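Local coordinates for protein histidine kinase (Methanosarcina mazei, PDB 3LIA) that probably transfers phosphate from ATP to a protein histidine as a membrane-bound sensor kinase, represented here by its Cache-family sensory domain, at residues G78-A83 against T100-P105; G235-I240 against T248-Y253. All coordinates share one frame; numbering follows the deposited sequence.

Interaction 1 (G78-A83 against T100-P105)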
loop_
_atom_site.group_PDB
_atom_site.type_symbol
_atom_site.label_atom_id
_atom_site.label_comp_id
_atom_site.label_asym_id
_atom_site.label_seq_id
_atom_site.Cartn_x
_atom_site.Cartn_y
_atom_site.Cartn_z
ATOM N N GLY A 78 17.389 -3.247 -1.210
ATOM C CA GLY A 78 18.009 -2.950 -2.514
ATOM C C GLY A 78 19.029 -1.859 -2.208
ATOM O O GLY A 78 18.710 -0.850 -1.492
ATOM N N TYR A 79 20.244 -2.062 -2.671
ATOM C CA TYR A 79 21.345 -1.123 -2.347
ATOM C C TYR A 79 21.894 -0.457 -3.578
ATOM O O TYR A 79 21.867 -1.060 -4.645
ATOM C CB TYR A 79 22.495 -1.909 -1.710
ATOM C CG TYR A 79 22.230 -2.192 -0.240
ATOM C CD1 TYR A 79 21.404 -3.232 0.133
ATOM C CD2 TYR A 79 22.785 -1.380 0.763
ATOM C CE1 TYR A 79 21.176 -3.522 1.520
ATOM C CE2 TYR A 79 22.563 -1.645 2.113
ATOM C CZ TYR A 79 21.750 -2.658 2.480
ATOM O OH TYR A 79 21.552 -2.855 3.817
ATOM N N GLU A 80 22.441 0.746 -3.387
ATOM C CA GLU A 80 23.312 1.426 -4.382
ATOM C C GLU A 80 24.556 0.595 -4.762
ATOM O O GLU A 80 24.997 -0.256 -3.987
ATOM C CB GLU A 80 23.756 2.804 -3.802
ATOM C CG GLU A 80 22.545 3.788 -3.595
ATOM C CD GLU A 80 21.941 4.266 -4.919
ATOM O OE1 GLU A 80 22.533 5.128 -5.556
ATOM O OE2 GLU A 80 20.899 3.782 -5.374
ATOM N N PRO A 81 25.157 0.866 -5.956
ATOM C CA PRO A 81 26.327 0.143 -6.354
ATOM C C PRO A 81 27.300 0.172 -5.196
ATOM O O PRO A 81 27.587 1.273 -4.641
ATOM C CB PRO A 81 26.907 1.004 -7.530
ATOM C CG PRO A 81 25.639 1.477 -8.258
ATOM C CD PRO A 81 24.736 1.856 -6.983
ATOM N N ASP A 82 27.791 -1.011 -4.852
ATOM C CA ASP A 82 28.798 -1.247 -3.817
ATOM C C ASP A 82 28.448 -0.749 -2.420
ATOM O O ASP A 82 29.290 -0.850 -1.540
ATOM C CB ASP A 82 30.193 -0.725 -4.243
ATOM C CG ASP A 82 30.899 -1.683 -5.194
ATOM O OD1 ASP A 82 30.640 -2.897 -5.143
ATOM O OD2 ASP A 82 31.759 -1.228 -5.964
ATOM N N ALA A 83 27.214 -0.327 -2.178
ATOM C CA ALA A 83 26.904 0.301 -0.888
ATOM C C ALA A 83 26.594 -0.651 0.275
ATOM O O ALA A 83 26.442 -0.200 1.426
ATOM C CB ALA A 83 25.766 1.320 -1.082
ATOM N N THR A 100 24.225 -7.079 -12.312
ATOM C CA THR A 100 25.038 -6.022 -11.643
ATOM C C THR A 100 25.811 -6.530 -10.385
ATOM O O THR A 100 26.817 -5.951 -9.957
ATOM C CB THR A 100 24.181 -4.800 -11.224
ATOM O OG1 THR A 100 23.395 -5.149 -10.088
ATOM C CG2 THR A 100 23.252 -4.358 -12.364
ATOM N N GLY A 101 25.350 -7.605 -9.751
ATOM C CA GLY A 101 25.917 -7.923 -8.441
ATOM C C GLY A 101 25.471 -6.952 -7.306
ATOM O O GLY A 101 25.846 -7.105 -6.189
ATOM N N ARG A 102 24.646 -5.975 -7.574
ATOM C CA ARG A 102 24.184 -5.176 -6.463
ATOM C C ARG A 102 23.371 -6.094 -5.491
ATOM O O ARG A 102 22.811 -7.119 -5.912
ATOM C CB ARG A 102 23.210 -4.148 -6.961
ATOM C CG ARG A 102 23.833 -2.949 -7.703
ATOM C CD ARG A 102 22.999 -1.826 -7.120
ATOM N NE ARG A 102 22.592 -1.100 -8.218
ATOM C CZ ARG A 102 21.740 -0.116 -8.254
ATOM N NH1 ARG A 102 21.042 0.318 -7.197
ATOM N NH2 ARG A 102 21.611 0.403 -9.460
ATOM N N PHE A 103 23.284 -5.664 -4.236
ATOM C CA PHE A 103 22.565 -6.450 -3.242
ATOM C C PHE A 103 21.133 -6.005 -3.320
ATOM O O PHE A 103 20.795 -4.964 -2.829
ATOM C CB PHE A 103 23.152 -6.266 -1.864
ATOM C CG PHE A 103 22.641 -7.256 -0.847
ATOM C CD1 PHE A 103 22.507 -8.632 -1.176
ATOM C CD2 PHE A 103 22.389 -6.853 0.469
ATOM C CE1 PHE A 103 22.109 -9.569 -0.215
ATOM C CE2 PHE A 103 21.930 -7.798 1.405
ATOM C CZ PHE A 103 21.821 -9.147 1.059
ATOM N N VAL A 104 20.293 -6.784 -4.005
ATOM C CA VAL A 104 18.924 -6.353 -4.237
ATOM C C VAL A 104 17.967 -7.554 -4.051
ATOM O O VAL A 104 17.151 -7.845 -4.934
ATOM C CB VAL A 104 18.737 -5.774 -5.698
ATOM C CG1 VAL A 104 19.423 -4.347 -5.871
ATOM C CG2 VAL A 104 19.282 -6.811 -6.759
ATOM N N PRO A 105 18.107 -8.280 -2.962
ATOM C CA PRO A 105 17.334 -9.524 -2.767
ATOM C C PRO A 105 15.858 -9.237 -2.474
ATOM O O PRO A 105 15.533 -8.439 -1.557
ATOM C CB PRO A 105 17.892 -10.119 -1.495
ATOM C CG PRO A 105 18.536 -8.907 -0.705
ATOM C CD PRO A 105 19.090 -8.028 -1.874
HETATM O O HOH W 1 24.937 -3.141 -3.816
#

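Interaction 2 (G235-I240 against T248-Y253)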
loop_
_atom_site.group_PDB
_atom_site.type_symbol
_atom_site.label_atom_id
_atom_site.label_comp_id
_atom_site.label_asym_id
_atom_site.label_seq_id
_atom_site.Cartn_x
_atom_site.Cartn_y
_atom_site.Cartn_z
ATOM N N GLY A 235 -11.335 14.113 4.893
ATOM C CA GLY A 235 -12.602 13.389 5.035
ATOM C C GLY A 235 -13.766 14.284 4.614
ATOM O O GLY A 235 -13.612 15.495 4.460
ATOM N N GLY A 236 -14.955 13.705 4.437
ATOM C CA GLY A 236 -16.063 14.511 3.968
ATOM C C GLY A 236 -17.225 13.636 3.516
ATOM O O GLY A 236 -17.204 12.417 3.699
ATOM N N HIS A 237 -18.246 14.281 2.942
ATOM C CA HIS A 237 -19.294 13.546 2.326
ATOM C C HIS A 237 -19.879 14.326 1.152
ATOM O O HIS A 237 -19.778 15.575 1.070
ATOM C CB HIS A 237 -20.352 13.092 3.337
ATOM C CG HIS A 237 -21.033 14.210 4.064
ATOM N ND1 HIS A 237 -20.508 14.787 5.199
ATOM C CD2 HIS A 237 -22.207 14.844 3.831
ATOM C CE1 HIS A 237 -21.307 15.756 5.614
ATOM N NE2 HIS A 237 -22.351 15.803 4.805
ATOM N N VAL A 238 -20.450 13.587 0.213
ATOM C CA VAL A 238 -21.114 14.242 -0.875
ATOM C C VAL A 238 -22.435 13.572 -1.083
ATOM O O VAL A 238 -22.606 12.399 -0.765
ATOM C CB VAL A 238 -20.329 14.231 -2.186
ATOM C CG1 VAL A 238 -19.054 15.090 -2.090
ATOM C CG2 VAL A 238 -20.027 12.828 -2.619
ATOM N N GLU A 239 -23.374 14.326 -1.645
ATOM C CA GLU A 239 -24.669 13.780 -2.072
ATOM C C GLU A 239 -24.664 13.617 -3.608
ATOM O O GLU A 239 -24.363 14.534 -4.360
ATOM C CB GLU A 239 -25.813 14.700 -1.568
ATOM C CG GLU A 239 -27.197 14.146 -1.871
ATOM C CD GLU A 239 -28.295 15.162 -1.718
ATOM O OE1 GLU A 239 -28.312 16.148 -2.493
ATOM O OE2 GLU A 239 -29.149 14.951 -0.843
ATOM N N ILE A 240 -24.969 12.426 -4.069
ATOM C CA ILE A 240 -24.910 12.107 -5.475
ATOM C C ILE A 240 -26.317 11.643 -5.948
ATOM O O ILE A 240 -26.805 10.588 -5.534
ATOM C CB ILE A 240 -23.938 10.948 -5.665
ATOM C CG1 ILE A 240 -22.505 11.359 -5.300
ATOM C CG2 ILE A 240 -24.024 10.333 -7.068
ATOM C CD1 ILE A 240 -21.635 10.088 -5.148
ATOM N N THR A 248 -30.847 8.934 -4.752
ATOM C CA THR A 248 -29.733 9.665 -4.117
ATOM C C THR A 248 -28.996 8.785 -3.096
ATOM O O THR A 248 -29.621 8.083 -2.324
ATOM C CB THR A 248 -30.221 10.907 -3.387
ATOM O OG1 THR A 248 -30.955 11.729 -4.311
ATOM C CG2 THR A 248 -29.007 11.704 -2.846
ATOM N N VAL A 249 -27.658 8.817 -3.128
ATOM C CA VAL A 249 -26.866 8.206 -2.070
ATOM C C VAL A 249 -25.975 9.295 -1.441
ATOM O O VAL A 249 -25.637 10.319 -2.085
ATOM C CB VAL A 249 -26.001 7.032 -2.611
ATOM C CG1 VAL A 249 -26.905 5.887 -3.090
ATOM C CG2 VAL A 249 -25.090 7.514 -3.785
ATOM N N ILE A 250 -25.616 9.090 -0.181
ATOM C CA ILE A 250 -24.602 9.921 0.417
ATOM C C ILE A 250 -23.290 9.080 0.492
ATOM O O ILE A 250 -23.289 7.935 0.973
ATOM C CB ILE A 250 -24.982 10.395 1.821
ATOM C CG1 ILE A 250 -26.440 10.946 1.855
ATOM C CG2 ILE A 250 -23.963 11.456 2.313
ATOM C CD1 ILE A 250 -26.610 12.159 0.895
ATOM N N MET A 251 -22.204 9.652 -0.009
ATOM C CA MET A 251 -20.918 8.944 -0.019
ATOM C C MET A 251 -20.024 9.655 1.025
ATOM O O MET A 251 -19.635 10.833 0.848
ATOM C CB MET A 251 -20.323 8.928 -1.449
ATOM C CG MET A 251 -18.894 8.469 -1.481
ATOM S SD MET A 251 -18.043 8.812 -3.054
ATOM C CE MET A 251 -19.252 8.102 -4.186
ATOM N N PHE A 252 -19.820 8.961 2.140
ATOM C CA PHE A 252 -18.947 9.402 3.230
ATOM C C PHE A 252 -17.540 8.797 3.037
ATOM O O PHE A 252 -17.402 7.568 2.836
ATOM C CB PHE A 252 -19.477 8.849 4.533
ATOM C CG PHE A 252 -20.909 9.311 4.876
ATOM C CD1 PHE A 252 -21.121 10.461 5.582
ATOM C CD2 PHE A 252 -22.007 8.567 4.484
ATOM C CE1 PHE A 252 -22.428 10.870 5.898
ATOM C CE2 PHE A 252 -23.274 8.945 4.824
ATOM C CZ PHE A 252 -23.488 10.090 5.507
ATOM N N TYR A 253 -16.512 9.630 3.157
ATOM C CA TYR A 253 -15.111 9.153 3.001
ATOM C C TYR A 253 -14.246 9.779 4.112
ATOM O O TYR A 253 -14.405 10.994 4.425
ATOM C CB TYR A 253 -14.583 9.485 1.635
ATOM C CG TYR A 253 -14.828 10.916 1.235
ATOM C CD1 TYR A 253 -13.856 11.911 1.486
ATOM C CD2 TYR A 253 -16.025 11.303 0.623
ATOM C CE1 TYR A 253 -14.039 13.218 1.120
ATOM C CE2 TYR A 253 -16.218 12.625 0.253
ATOM C CZ TYR A 253 -15.225 13.570 0.504
ATOM O OH TYR A 253 -15.421 14.874 0.160
#

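Interaction 1 (G78-A83 against T100-P105)
Backbone hydrogen bonding joins Tyr79, at the end of strand 74-79, to Phe103 in the incoming loop: Tyr79 N donates to Phe103 O over 3.0 Å, somewhat bent at 133°. One residue back, the CA of Gly78 makes a CA-H...O contact with the same oxygen, at 3.5 Å. A water extends the pairing past the strand, accepting from Phe103 N and lying within hydrogen-bonding reach of Glu80 O, where a type II turn through Ala83 begins.

Aromatic contact is slight. The rings of Tyr79 and Phe103 run side by side with planes 30° apart but slid past each other, so that Tyr79 CE1 meets the edge of Phe103 at CD2, 3.7 Å away. Phe84 adds a third ring, and helix 55-68 also packs on Phe103.

The polar group is the guanidinium of Arg102. Bends at chi2 (-138°) and chi3 carry it against Pro81, whose CD lies over the centre of one face, 3.8 Å from Arg102 CZ. Arg102 NH1 appears to donate to Tyr79 O, at the guanidinium edge, though that oxygen is less surely placed; NH1 also makes a long salt bridge to Glu80 OE2 (3.9 Å), while NH2 pairs with Asp123. A leucine in place of Arg102 would probably leave Asp123 without this positive partner and Pro81 CD without the flat group it covers. Glu80 also has Tyr128 and Lys132, so the buried arginine's charge is probably met chiefly by Asp123, while its long chain ties the loop to the strand end.

Interaction 2 (G235-I240 against T248-Y253)
His237 and Phe252 stand side by side as a non-hydrogen-bonded pair in an antiparallel beta hairpin, strands 236-242 and 247-256, at one margin of a four-stranded sheet in the Cache-family region. The ladder is regular: six backbone bonds link Gly236 with Tyr253, Val238 with Met251 and Ile240 with Val249, the straightest running from Ile240 N to Val249 O (3.0 Å, 175°).

Packing is closer on the face of Val238, Ile240, Val249, Met251 and Tyr253, where helix 221-231 meets Ile240 and Tyr253. Val238 CG2 lies 4.1 Å from Met251 CB, and Ile240 CD1 is pressed unusually close to Met251 CE (3.2 Å), at the end of a chain bent at chi3.

The other side is looser toward the strand at the margin, where His237 and Glu239 are solvent-exposed, whereas Ile250 and Phe252 are buried against helix 13-49. His237 CB touches Phe252 CD1 at 3.5 Å, the two rings inclined obliquely; Ile250 CD1 rests against Glu239 CG, and Glu239's carboxylate pairs with Lys269.

At the hairpin's far end, Tyr253 chi1 of 48° sets the ring against the backbone of Gly236, and its hydroxyl bonds Asp229. The CA of Gly236 makes a CH-pi contact over that ring's face, 4.0 Å from its centroid.

How the interactions relate
Interactions 1 and 2 lie on opposite sides of the chain's centre, their own centres 47 Å apart and their nearest atoms about 34 Å apart. They come in series along the chain, interaction 1 closing before interaction 2 opens. Interaction 1 lies at the end of strand 74-79 and the loop leading into 105-108, in one antiparallel sheet; interaction 2 pairs 236-242 with 247-256 in another. Both lie within the Cache domain. Long helix 13-49 packs on interaction 2, whereas helix 55-68 packs on interaction 1. Because strand 261-268 of the second sheet leads into the closing helix 269-272, interaction 2 is probably in the membrane-proximal half and interaction 1 in the distal half, as in double-Cache sensors.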